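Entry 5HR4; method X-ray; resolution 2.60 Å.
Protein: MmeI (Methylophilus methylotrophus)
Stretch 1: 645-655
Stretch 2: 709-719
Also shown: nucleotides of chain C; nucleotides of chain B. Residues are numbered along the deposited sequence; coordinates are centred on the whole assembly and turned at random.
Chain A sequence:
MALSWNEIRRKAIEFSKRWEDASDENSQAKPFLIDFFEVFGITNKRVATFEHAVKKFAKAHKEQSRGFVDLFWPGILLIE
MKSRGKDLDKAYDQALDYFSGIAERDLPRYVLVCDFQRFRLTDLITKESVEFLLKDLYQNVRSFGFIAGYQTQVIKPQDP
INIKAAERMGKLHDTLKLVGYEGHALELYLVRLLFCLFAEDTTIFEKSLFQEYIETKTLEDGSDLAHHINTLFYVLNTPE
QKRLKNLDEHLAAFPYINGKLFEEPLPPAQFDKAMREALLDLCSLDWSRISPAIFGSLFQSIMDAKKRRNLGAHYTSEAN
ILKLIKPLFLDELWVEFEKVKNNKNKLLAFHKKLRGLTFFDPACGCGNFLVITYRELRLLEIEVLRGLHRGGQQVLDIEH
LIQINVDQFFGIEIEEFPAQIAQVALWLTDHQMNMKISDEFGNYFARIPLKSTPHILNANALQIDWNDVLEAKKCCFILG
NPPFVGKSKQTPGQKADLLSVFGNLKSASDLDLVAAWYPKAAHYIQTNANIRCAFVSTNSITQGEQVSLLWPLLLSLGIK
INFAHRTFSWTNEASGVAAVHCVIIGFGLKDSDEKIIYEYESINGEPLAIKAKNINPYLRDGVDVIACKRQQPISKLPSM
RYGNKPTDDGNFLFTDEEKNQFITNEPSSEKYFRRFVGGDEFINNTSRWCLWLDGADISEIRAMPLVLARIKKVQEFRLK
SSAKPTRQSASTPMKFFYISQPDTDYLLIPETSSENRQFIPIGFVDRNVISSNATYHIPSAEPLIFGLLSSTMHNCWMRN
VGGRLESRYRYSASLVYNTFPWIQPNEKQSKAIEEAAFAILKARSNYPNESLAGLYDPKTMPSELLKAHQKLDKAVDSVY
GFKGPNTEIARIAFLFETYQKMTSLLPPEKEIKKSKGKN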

ATOM      1  N   LYS A 645     -23.451  17.159  -5.599  1.00 30.24           N
ATOM      2  CA  LYS A 645     -22.023  17.439  -5.499  1.00 28.16           C
ATOM      3  C   LYS A 645     -21.769  18.903  -5.819  1.00 32.28           C
ATOM      4  O   LYS A 645     -22.087  19.354  -6.931  1.00 32.12           O
ATOM      5  CB  LYS A 645     -21.248  16.536  -6.458  1.00 26.28           C
ATOM      6  CG  LYS A 645     -19.792  16.854  -6.627  1.00 22.04           C
ATOM      7  CD  LYS A 645     -19.103  15.763  -7.462  1.00 24.42           C
ATOM      8  CE  LYS A 645     -17.734  16.254  -7.965  1.00 29.31           C
ATOM      9  NZ  LYS A 645     -16.953  15.289  -8.792  1.00 32.34           N
ATOM     10  N   PRO A 646     -21.219  19.680  -4.890  1.00 34.27           N
ATOM     11  CA  PRO A 646     -21.201  21.145  -5.068  1.00 36.09           C
ATOM     12  C   PRO A 646     -20.061  21.683  -5.928  1.00 37.42           C
ATOM     13  O   PRO A 646     -20.258  22.642  -6.688  1.00 37.25           O
ATOM     14  CB  PRO A 646     -21.078  21.655  -3.628  1.00 37.09           C
ATOM     15  CG  PRO A 646     -20.341  20.533  -2.915  1.00 33.02           C
ATOM     16  CD  PRO A 646     -20.939  19.282  -3.499  1.00 30.27           C
ATOM     17  N   THR A 647     -18.878  21.087  -5.792  1.00 31.73           N
ATOM     18  CA  THR A 647     -17.628  21.609  -6.349  1.00 30.64           C
ATOM     19  C   THR A 647     -17.540  23.122  -6.204  1.00 32.57           C
ATOM     20  O   THR A 647     -17.532  23.862  -7.185  1.00 38.68           O
ATOM     21  CB  THR A 647     -17.457  21.221  -7.812  1.00 31.43           C
ATOM     22  OG1 THR A 647     -17.785  19.836  -7.993  1.00 35.46           O
ATOM     23  CG2 THR A 647     -16.012  21.435  -8.229  1.00 27.33           C
ATOM     24  N   ASP A 648     -17.477  23.594  -4.956  1.00 33.34           N
ATOM     25  CA  ASP A 648     -17.609  25.028  -4.718  1.00 34.06           C
ATOM     26  C   ASP A 648     -16.496  25.617  -3.863  1.00 33.05           C
ATOM     27  O   ASP A 648     -16.577  26.789  -3.492  1.00 37.53           O
ATOM     28  CB  ASP A 648     -18.961  25.341  -4.068  1.00 37.99           C
ATOM     29  CG  ASP A 648     -19.023  24.925  -2.597  1.00 40.10           C
ATOM     30  OD1 ASP A 648     -18.203  24.070  -2.172  1.00 37.25           O
ATOM     31  OD2 ASP A 648     -19.904  25.460  -1.875  1.00 35.77           O
ATOM     32  N   ASP A 649     -15.471  24.848  -3.536  1.00 35.42           N
ATOM     33  CA  ASP A 649     -14.464  25.278  -2.568  1.00 38.15           C
ATOM     34  C   ASP A 649     -15.098  25.848  -1.293  1.00 41.62           C
ATOM     35  O   ASP A 649     -14.510  26.713  -0.628  1.00 42.26           O
ATOM     36  CB  ASP A 649     -13.501  26.288  -3.191  1.00 39.78           C
ATOM     37  CG  ASP A 649     -12.217  26.403  -2.408  1.00 42.17           C
ATOM     38  OD1 ASP A 649     -11.502  25.384  -2.291  1.00 52.83           O
ATOM     39  OD2 ASP A 649     -11.924  27.506  -1.911  1.00 44.01           O
ATOM     40  N   GLY A 650     -16.313  25.380  -0.954  1.00 36.30           N
ATOM     41  CA  GLY A 650     -17.009  25.793   0.254  1.00 25.41           C
ATOM     42  C   GLY A 650     -17.808  27.077   0.155  1.00 36.32           C
ATOM     43  O   GLY A 650     -18.535  27.412   1.105  1.00 35.90           O
ATOM     44  N   ASN A 651     -17.717  27.809  -0.959  1.00 39.12           N
ATOM     45  CA  ASN A 651     -18.371  29.110  -1.052  1.00 35.67           C
ATOM     46  C   ASN A 651     -19.880  29.032  -0.859  1.00 35.23           C
ATOM     47  O   ASN A 651     -20.489  30.014  -0.419  1.00 36.28           O
ATOM     48  CB  ASN A 651     -18.020  29.745  -2.384  1.00 27.54           C
ATOM     49  CG  ASN A 651     -16.544  30.051  -2.492  1.00 31.06           C
ATOM     50  OD1 ASN A 651     -15.820  29.453  -3.300  1.00 35.73           O
ATOM     51  ND2 ASN A 651     -16.078  30.991  -1.672  1.00 27.84           N
ATOM     52  N   PHE A 652     -20.498  27.897  -1.137  1.00 32.56           N
ATOM     53  CA  PHE A 652     -21.925  27.774  -0.896  1.00 37.97           C
ATOM     54  C   PHE A 652     -22.275  27.166   0.458  1.00 36.24           C
ATOM     55  O   PHE A 652     -23.453  26.910   0.691  1.00 38.77           O
ATOM     56  CB  PHE A 652     -22.586  26.944  -1.998  1.00 39.08           C
ATOM     57  CG  PHE A 652     -22.708  27.673  -3.293  1.00 40.15           C
ATOM     58  CD1 PHE A 652     -22.590  29.049  -3.330  1.00 37.13           C
ATOM     59  CD2 PHE A 652     -22.931  26.994  -4.471  1.00 46.14           C
ATOM     60  CE1 PHE A 652     -22.692  29.739  -4.511  1.00 36.88           C
ATOM     61  CE2 PHE A 652     -23.029  27.688  -5.672  1.00 43.71           C
ATOM     62  CZ  PHE A 652     -22.911  29.063  -5.683  1.00 38.37           C
ATOM     63  N   LEU A 653     -21.308  26.935   1.354  1.00 34.71           N
ATOM     64  CA  LEU A 653     -21.557  26.179   2.583  1.00 33.48           C
ATOM     65  C   LEU A 653     -21.225  27.010   3.821  1.00 34.48           C
ATOM     66  O   LEU A 653     -20.336  27.870   3.791  1.00 35.13           O
ATOM     67  CB  LEU A 653     -20.746  24.879   2.606  1.00 32.99           C
ATOM     68  CG  LEU A 653     -20.742  24.040   1.323  1.00 33.84           C
ATOM     69  CD1 LEU A 653     -19.675  22.964   1.396  1.00 29.52           C
ATOM     70  CD2 LEU A 653     -22.114  23.441   1.052  1.00 32.79           C
ATOM     71  N   PHE A 654     -21.966  26.755   4.908  1.00 34.33           N
ATOM     72  CA  PHE A 654     -21.910  27.570   6.119  1.00 32.82           C
ATOM     73  C   PHE A 654     -22.220  26.745   7.374  1.00 36.38           C
ATOM     74  O   PHE A 654     -23.134  25.910   7.384  1.00 31.18           O
ATOM     75  CB  PHE A 654     -22.920  28.727   6.087  1.00 32.36           C
ATOM     76  CG  PHE A 654     -22.743  29.698   4.964  1.00 34.50           C
ATOM     77  CD1 PHE A 654     -23.230  29.416   3.694  1.00 39.21           C
ATOM     78  CD2 PHE A 654     -22.155  30.932   5.186  1.00 37.07           C
ATOM     79  CE1 PHE A 654     -23.082  30.326   2.656  1.00 38.69           C
ATOM     80  CE2 PHE A 654     -22.020  31.857   4.142  1.00 40.01           C
ATOM     81  CZ  PHE A 654     -22.493  31.550   2.881  1.00 38.20           C
ATOM     82  N   THR A 655     -21.466  27.025   8.436  1.00 34.92           N
ATOM     83  CA  THR A 655     -21.870  26.769   9.808  1.00 30.60           C
ATOM     84  C   THR A 655     -23.039  27.672  10.208  1.00 40.96           C
ATOM     85  O   THR A 655     -23.273  28.731   9.604  1.00 43.78           O
ATOM     86  CB  THR A 655     -20.710  27.066  10.742  1.00 37.70           C
ATOM     87  OG1 THR A 655     -20.527  28.492  10.800  1.00 38.27           O
ATOM     88  CG2 THR A 655     -19.433  26.432  10.213  1.00 28.91           C
ATOM     89  N   ALA A 709     -20.792  37.862  -4.678  1.00 31.97           N
ATOM     90  CA  ALA A 709     -19.378  37.571  -4.474  1.00 26.11           C
ATOM     91  C   ALA A 709     -19.132  36.071  -4.296  1.00 38.14           C
ATOM     92  O   ALA A 709     -18.109  35.550  -4.756  1.00 39.70           O
ATOM     93  CB  ALA A 709     -18.841  38.357  -3.283  1.00 25.11           C
ATOM     94  N   ARG A 710     -20.052  35.354  -3.634  1.00 36.32           N
ATOM     95  CA  ARG A 710     -19.911  33.901  -3.577  1.00 37.63           C
ATOM     96  C   ARG A 710     -19.947  33.302  -4.978  1.00 35.38           C
ATOM     97  O   ARG A 710     -19.050  32.533  -5.356  1.00 32.22           O
ATOM     98  CB  ARG A 710     -20.995  33.262  -2.689  1.00 36.18           C
ATOM     99  CG  ARG A 710     -20.808  33.504  -1.185  1.00 36.66           C
ATOM    100  CD  ARG A 710     -19.349  33.404  -0.796  1.00 34.11           C
ATOM    101  NE  ARG A 710     -19.111  33.828   0.584  1.00 41.94           N
ATOM    102  CZ  ARG A 710     -19.416  33.101   1.660  1.00 44.18           C
ATOM    103  NH1 ARG A 710     -19.995  31.907   1.523  1.00 36.01           N
ATOM    104  NH2 ARG A 710     -19.141  33.573   2.876  1.00 34.00           N
ATOM    105  N   ILE A 711     -20.990  33.631  -5.758  1.00 29.58           N
ATOM    106  CA  ILE A 711     -21.098  33.113  -7.120  1.00 34.35           C
ATOM    107  C   ILE A 711     -19.842  33.418  -7.933  1.00 38.69           C
ATOM    108  O   ILE A 711     -19.392  32.585  -8.736  1.00 38.90           O
ATOM    109  CB  ILE A 711     -22.336  33.681  -7.808  1.00 31.93           C
ATOM    110  N   LYS A 712     -19.225  34.573  -7.706  1.00 33.26           N
ATOM    111  CA  LYS A 712     -17.988  34.837  -8.423  1.00 37.34           C
ATOM    112  C   LYS A 712     -16.834  34.008  -7.866  1.00 31.03           C
ATOM    113  O   LYS A 712     -15.910  33.663  -8.609  1.00 36.51           O
ATOM    114  CB  LYS A 712     -17.663  36.335  -8.410  1.00 31.12           C
ATOM    115  CG  LYS A 712     -16.410  36.646  -9.169  1.00 33.65           C
ATOM    116  CD  LYS A 712     -16.480  37.947  -9.951  1.00 42.36           C
ATOM    117  CE  LYS A 712     -15.344  37.981 -10.953  1.00 30.49           C
ATOM    118  NZ  LYS A 712     -15.468  36.770 -11.823  1.00 32.66           N
ATOM    119  N   LYS A 713     -16.864  33.668  -6.578  1.00 35.25           N
ATOM    120  CA  LYS A 713     -15.794  32.835  -6.023  1.00 36.04           C
ATOM    121  C   LYS A 713     -15.907  31.395  -6.510  1.00 29.44           C
ATOM    122  O   LYS A 713     -14.889  30.750  -6.814  1.00 29.74           O
ATOM    123  CB  LYS A 713     -15.803  32.891  -4.496  1.00 32.35           C
ATOM    124  CG  LYS A 713     -14.597  33.620  -3.900  1.00 31.75           C
ATOM    125  CD  LYS A 713     -15.018  34.772  -3.003  1.00 34.79           C
ATOM    126  CE  LYS A 713     -13.806  35.552  -2.485  1.00 45.26           C
ATOM    127  NZ  LYS A 713     -13.577  35.372  -1.007  1.00 47.74           N
ATOM    128  N   VAL A 714     -17.133  30.890  -6.626  1.00 26.78           N
ATOM    129  CA  VAL A 714     -17.328  29.572  -7.220  1.00 28.49           C
ATOM    130  C   VAL A 714     -16.733  29.541  -8.616  1.00 27.67           C
ATOM    131  O   VAL A 714     -15.903  28.680  -8.936  1.00 32.16           O
ATOM    132  CB  VAL A 714     -18.819  29.190  -7.236  1.00 32.21           C
ATOM    133  CG1 VAL A 714     -19.033  27.927  -8.044  1.00 28.07           C
ATOM    134  CG2 VAL A 714     -19.348  29.010  -5.809  1.00 32.10           C
ATOM    135  N   GLN A 715     -17.103  30.520  -9.450  1.00 32.89           N
ATOM    136  CA  GLN A 715     -16.679  30.538 -10.851  1.00 26.76           C
ATOM    137  C   GLN A 715     -15.159  30.603 -10.996  1.00 25.48           C
ATOM    138  O   GLN A 715     -14.580  29.918 -11.848  1.00 22.29           O
ATOM    139  CB  GLN A 715     -17.332  31.716 -11.575  1.00 29.62           C
ATOM    140  CG  GLN A 715     -16.835  31.883 -13.007  1.00 28.43           C
ATOM    141  CD  GLN A 715     -17.748  32.721 -13.854  1.00 28.62           C
ATOM    142  OE1 GLN A 715     -17.616  33.947 -13.896  1.00 31.06           O
ATOM    143  NE2 GLN A 715     -18.691  32.068 -14.538  1.00 26.83           N
ATOM    144  N   GLU A 716     -14.492  31.422 -10.180  1.00 27.43           N
ATOM    145  CA  GLU A 716     -13.043  31.523 -10.294  1.00 25.99           C
ATOM    146  C   GLU A 716     -12.379  30.225  -9.897  1.00 31.69           C
ATOM    147  O   GLU A 716     -11.430  29.778 -10.555  1.00 35.65           O
ATOM    148  CB  GLU A 716     -12.518  32.671  -9.447  1.00 29.05           C
ATOM    149  CG  GLU A 716     -12.687  33.994 -10.167  1.00 41.08           C
ATOM    150  CD  GLU A 716     -12.903  35.167  -9.241  1.00 46.65           C
ATOM    151  OE1 GLU A 716     -12.950  34.955  -8.006  1.00 49.92           O
ATOM    152  OE2 GLU A 716     -13.025  36.305  -9.760  1.00 53.06           O
ATOM    153  N   PHE A 717     -12.864  29.601  -8.820  1.00 37.68           N
ATOM    154  CA  PHE A 717     -12.310  28.318  -8.412  1.00 32.24           C
ATOM    155  C   PHE A 717     -12.560  27.280  -9.489  1.00 31.83           C
ATOM    156  O   PHE A 717     -11.650  26.520  -9.858  1.00 31.52           O
ATOM    157  CB  PHE A 717     -12.908  27.875  -7.068  1.00 37.82           C
ATOM    158  CG  PHE A 717     -12.664  26.421  -6.733  1.00 31.93           C
ATOM    159  CD1 PHE A 717     -11.516  26.030  -6.043  1.00 37.38           C
ATOM    160  CD2 PHE A 717     -13.576  25.439  -7.116  1.00 29.42           C
ATOM    161  CE1 PHE A 717     -11.277  24.662  -5.734  1.00 30.33           C
ATOM    162  CE2 PHE A 717     -13.352  24.084  -6.814  1.00 33.92           C
ATOM    163  CZ  PHE A 717     -12.196  23.699  -6.124  1.00 29.14           C
ATOM    164  N   ARG A 718     -13.785  27.250 -10.031  1.00 24.53           N
ATOM    165  CA  ARG A 718     -14.094  26.213 -11.009  1.00 25.86           C
ATOM    166  C   ARG A 718     -13.242  26.342 -12.266  1.00 30.24           C
ATOM    167  O   ARG A 718     -12.887  25.323 -12.868  1.00 34.19           O
ATOM    168  CB  ARG A 718     -15.583  26.223 -11.338  1.00 26.96           C
ATOM    169  CG  ARG A 718     -16.307  24.970 -10.845  1.00 33.65           C
ATOM    170  CD  ARG A 718     -17.530  25.268 -10.001  1.00 29.52           C
ATOM    171  NE  ARG A 718     -18.764  25.079 -10.749  1.00 32.75           N
ATOM    172  CZ  ARG A 718     -19.969  24.957 -10.191  1.00 38.20           C
ATOM    173  NH1 ARG A 718     -20.107  24.993  -8.867  1.00 33.20           N
ATOM    174  NH2 ARG A 718     -21.043  24.786 -10.958  1.00 42.61           N
ATOM    175  N   LEU A 719     -12.863  27.569 -12.668  1.00 32.97           N
ATOM    176  CA  LEU A 719     -12.040  27.705 -13.876  1.00 32.58           C
ATOM    177  C   LEU A 719     -10.624  27.206 -13.649  1.00 28.53           C
ATOM    178  O   LEU A 719     -10.026  26.605 -14.547  1.00 32.60           O
ATOM    179  CB  LEU A 719     -11.997  29.148 -14.371  1.00 29.66           C
ATOM    180  CG  LEU A 719     -13.246  29.768 -14.987  1.00 24.93           C
ATOM    181  CD1 LEU A 719     -13.020  31.259 -14.991  1.00 18.77           C
ATOM    182  CD2 LEU A 719     -13.522  29.225 -16.385  1.00 16.51           C
TER
ATOM    183  P    DG C   9     -14.983  20.821  -3.228  1.00 30.69           P
ATOM    184  OP1  DG C   9     -14.306  22.121  -3.095  1.00 25.46           O
ATOM    185  OP2  DG C   9     -16.449  20.623  -3.291  1.00 34.20           O
ATOM    186  O5'  DG C   9     -14.354  20.037  -4.462  1.00 23.89           O
ATOM    187  C5'  DG C   9     -12.985  20.116  -4.689  1.00 22.20           C
ATOM    188  C4'  DG C   9     -12.553  19.026  -5.631  1.00 23.30           C
ATOM    189  O4'  DG C   9     -12.968  17.726  -5.124  1.00 24.75           O
ATOM    190  C3'  DG C   9     -13.148  19.108  -7.029  1.00 26.15           C
ATOM    191  O3'  DG C   9     -12.213  18.570  -7.913  1.00 23.70           O
ATOM    192  C2'  DG C   9     -14.345  18.185  -6.916  1.00 23.94           C
ATOM    193  C1'  DG C   9     -13.680  17.074  -6.145  1.00 23.07           C
ATOM    194  N9   DG C   9     -14.598  16.126  -5.565  1.00 27.14           N
ATOM    195  C8   DG C   9     -15.877  16.355  -5.099  1.00 23.78           C
ATOM    196  N7   DG C   9     -16.457  15.286  -4.664  1.00 23.19           N
ATOM    197  C5   DG C   9     -15.489  14.286  -4.841  1.00 31.99           C
ATOM    198  C6   DG C   9     -15.516  12.902  -4.541  1.00 27.58           C
ATOM    199  O6   DG C   9     -16.434  12.242  -4.046  1.00 26.34           O
ATOM    200  N1   DG C   9     -14.324  12.279  -4.898  1.00 31.57           N
ATOM    201  C2   DG C   9     -13.239  12.916  -5.449  1.00 28.87           C
ATOM    202  N2   DG C   9     -12.167  12.172  -5.719  1.00 30.07           N
ATOM    203  N3   DG C   9     -13.207  14.188  -5.722  1.00 33.33           N
ATOM    204  C4   DG C   9     -14.354  14.808  -5.394  1.00 29.40           C
ATOM    205  P    DG C  10     -12.125  19.063  -9.432  1.00 32.14           P
ATOM    206  OP1  DG C  10     -11.730  20.494  -9.431  1.00 20.80           O
ATOM    207  OP2  DG C  10     -13.374  18.732 -10.154  1.00 27.79           O
ATOM    208  O5'  DG C  10     -10.971  18.097  -9.984  1.00 29.82           O
ATOM    209  C5'  DG C  10      -9.945  17.617  -9.092  1.00 27.67           C
ATOM    210  C4'  DG C  10      -9.408  16.245  -9.514  1.00 25.23           C
ATOM    211  O4'  DG C  10     -10.264  15.202  -8.992  1.00 32.18           O
ATOM    212  C3'  DG C  10      -9.327  15.986 -11.018  1.00 26.86           C
ATOM    213  O3'  DG C  10      -8.300  15.071 -11.256  1.00 32.54           O
ATOM    214  C2'  DG C  10     -10.682  15.358 -11.309  1.00 27.83           C
ATOM    215  C1'  DG C  10     -10.872  14.499 -10.069  1.00 32.29           C
ATOM    216  N9   DG C  10     -12.266  14.247  -9.728  1.00 27.78           N
ATOM    217  C8   DG C  10     -13.287  15.156  -9.703  1.00 29.75           C
ATOM    218  N7   DG C  10     -14.434  14.642  -9.342  1.00 31.11           N
ATOM    219  C5   DG C  10     -14.150  13.302  -9.116  1.00 31.95           C
ATOM    220  C6   DG C  10     -14.999  12.246  -8.692  1.00 35.21           C
ATOM    221  O6   DG C  10     -16.225  12.300  -8.442  1.00 31.90           O
ATOM    222  N1   DG C  10     -14.292  11.026  -8.578  1.00 32.73           N
ATOM    223  C2   DG C  10     -12.944  10.875  -8.840  1.00 28.37           C
ATOM    224  N2   DG C  10     -12.443   9.657  -8.696  1.00 29.00           N
ATOM    225  N3   DG C  10     -12.147  11.858  -9.230  1.00 34.73           N
ATOM    226  C4   DG C  10     -12.817  13.042  -9.351  1.00 33.16           C
ATOM    227  P    DT B   3     -24.886   7.142 -10.060  1.00 41.98           P
ATOM    228  OP1  DT B   3     -24.451   5.722 -10.027  1.00 41.22           O
ATOM    229  OP2  DT B   3     -26.340   7.373  -9.967  1.00 44.38           O
ATOM    230  O5'  DT B   3     -24.096   8.012  -8.949  1.00 39.02           O
ATOM    231  C5'  DT B   3     -22.885   7.532  -8.308  1.00 32.16           C
ATOM    232  C4'  DT B   3     -21.768   7.258  -9.298  1.00 35.16           C
ATOM    233  O4'  DT B   3     -21.430   8.474 -10.040  1.00 36.98           O
ATOM    234  C3'  DT B   3     -20.453   6.792  -8.658  1.00 37.71           C
ATOM    235  O3'  DT B   3     -19.818   5.838  -9.497  1.00 35.35           O
ATOM    236  C2'  DT B   3     -19.643   8.090  -8.626  1.00 38.81           C
ATOM    237  C1'  DT B   3     -20.029   8.658  -9.973  1.00 32.84           C
ATOM    238  N1   DT B   3     -19.724  10.090 -10.136  1.00 37.03           N
ATOM    239  C2   DT B   3     -18.488  10.469 -10.607  1.00 33.64           C
ATOM    240  O2   DT B   3     -17.610   9.679 -10.880  1.00 33.07           O
ATOM    241  N3   DT B   3     -18.314  11.819 -10.741  1.00 35.52           N
ATOM    242  C4   DT B   3     -19.243  12.816 -10.477  1.00 33.91           C
ATOM    243  O4   DT B   3     -18.990  14.009 -10.631  1.00 29.83           O
ATOM    244  C5   DT B   3     -20.521  12.351  -9.998  1.00 35.63           C
ATOM    245  C7   DT B   3     -21.600  13.331  -9.659  1.00 28.46           C
ATOM    246  C6   DT B   3     -20.699  11.024  -9.854  1.00 38.86           C

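Residues 709-719 form a continuous α-helix that begins earlier in the chain, and the segment 645-655 lies against it as a loop that passes into a strand at Leu653. Two overlapping turns shape the loop: a type I' turn from Asp648 to Asn651, closed by Asn651 N to Asp648 O (3.0 Å), and a type I turn from Gly650 to Leu653, closed by Leu653 N to Gly650 O (2.8 Å). Gly650, at a phi of 84°, suits the first turn. The Asp648 side chain, whose CA-to-CB bond points away from the helix, braces both turns by accepting hydrogen bonds at OD1 from Gly650 N and at OD2 from Phe652 N, each 2.6 Å. The backbones come closest at Asp648 and Val714, with their CA atoms 5.2 Å apart.

Val714 is central to the packing. Its CG2 lies over one face of the Phe652 ring, 3.8 Å from the centroid, in a CH-π contact, and also meets Asn651 CB at 3.7 Å and Asp648 CB at 4.1 Å. One turn along the helix, Phe717 receives Asp649 CB over its ring face, 3.6 Å from the centroid, while Thr647 CG2 approaches the ring edge, 4.0 Å from Phe717 CE2.

Two arginines bond to loop carbonyls, pairing a cationic guanidinium with backbone oxygens. Arg710 NH1 donates to Asn651 O (2.8 Å), although the position of this nitrogen is less certain. Arg718 NH1 donates to Thr647 O (3.3 Å); Pro646 O is 3.2 Å from Arg718 NH1, but the angle is too poor for a hydrogen bond.

The same loop contacts DNA: Lys645 NZ donates to N7 (2.7 Å) and O6 (3.1 Å) of DG10 and to O4 of DT3 (3.0 Å), and Asp649 N makes a weak hydrogen bond to OP1 of DG9 (3.0 Å).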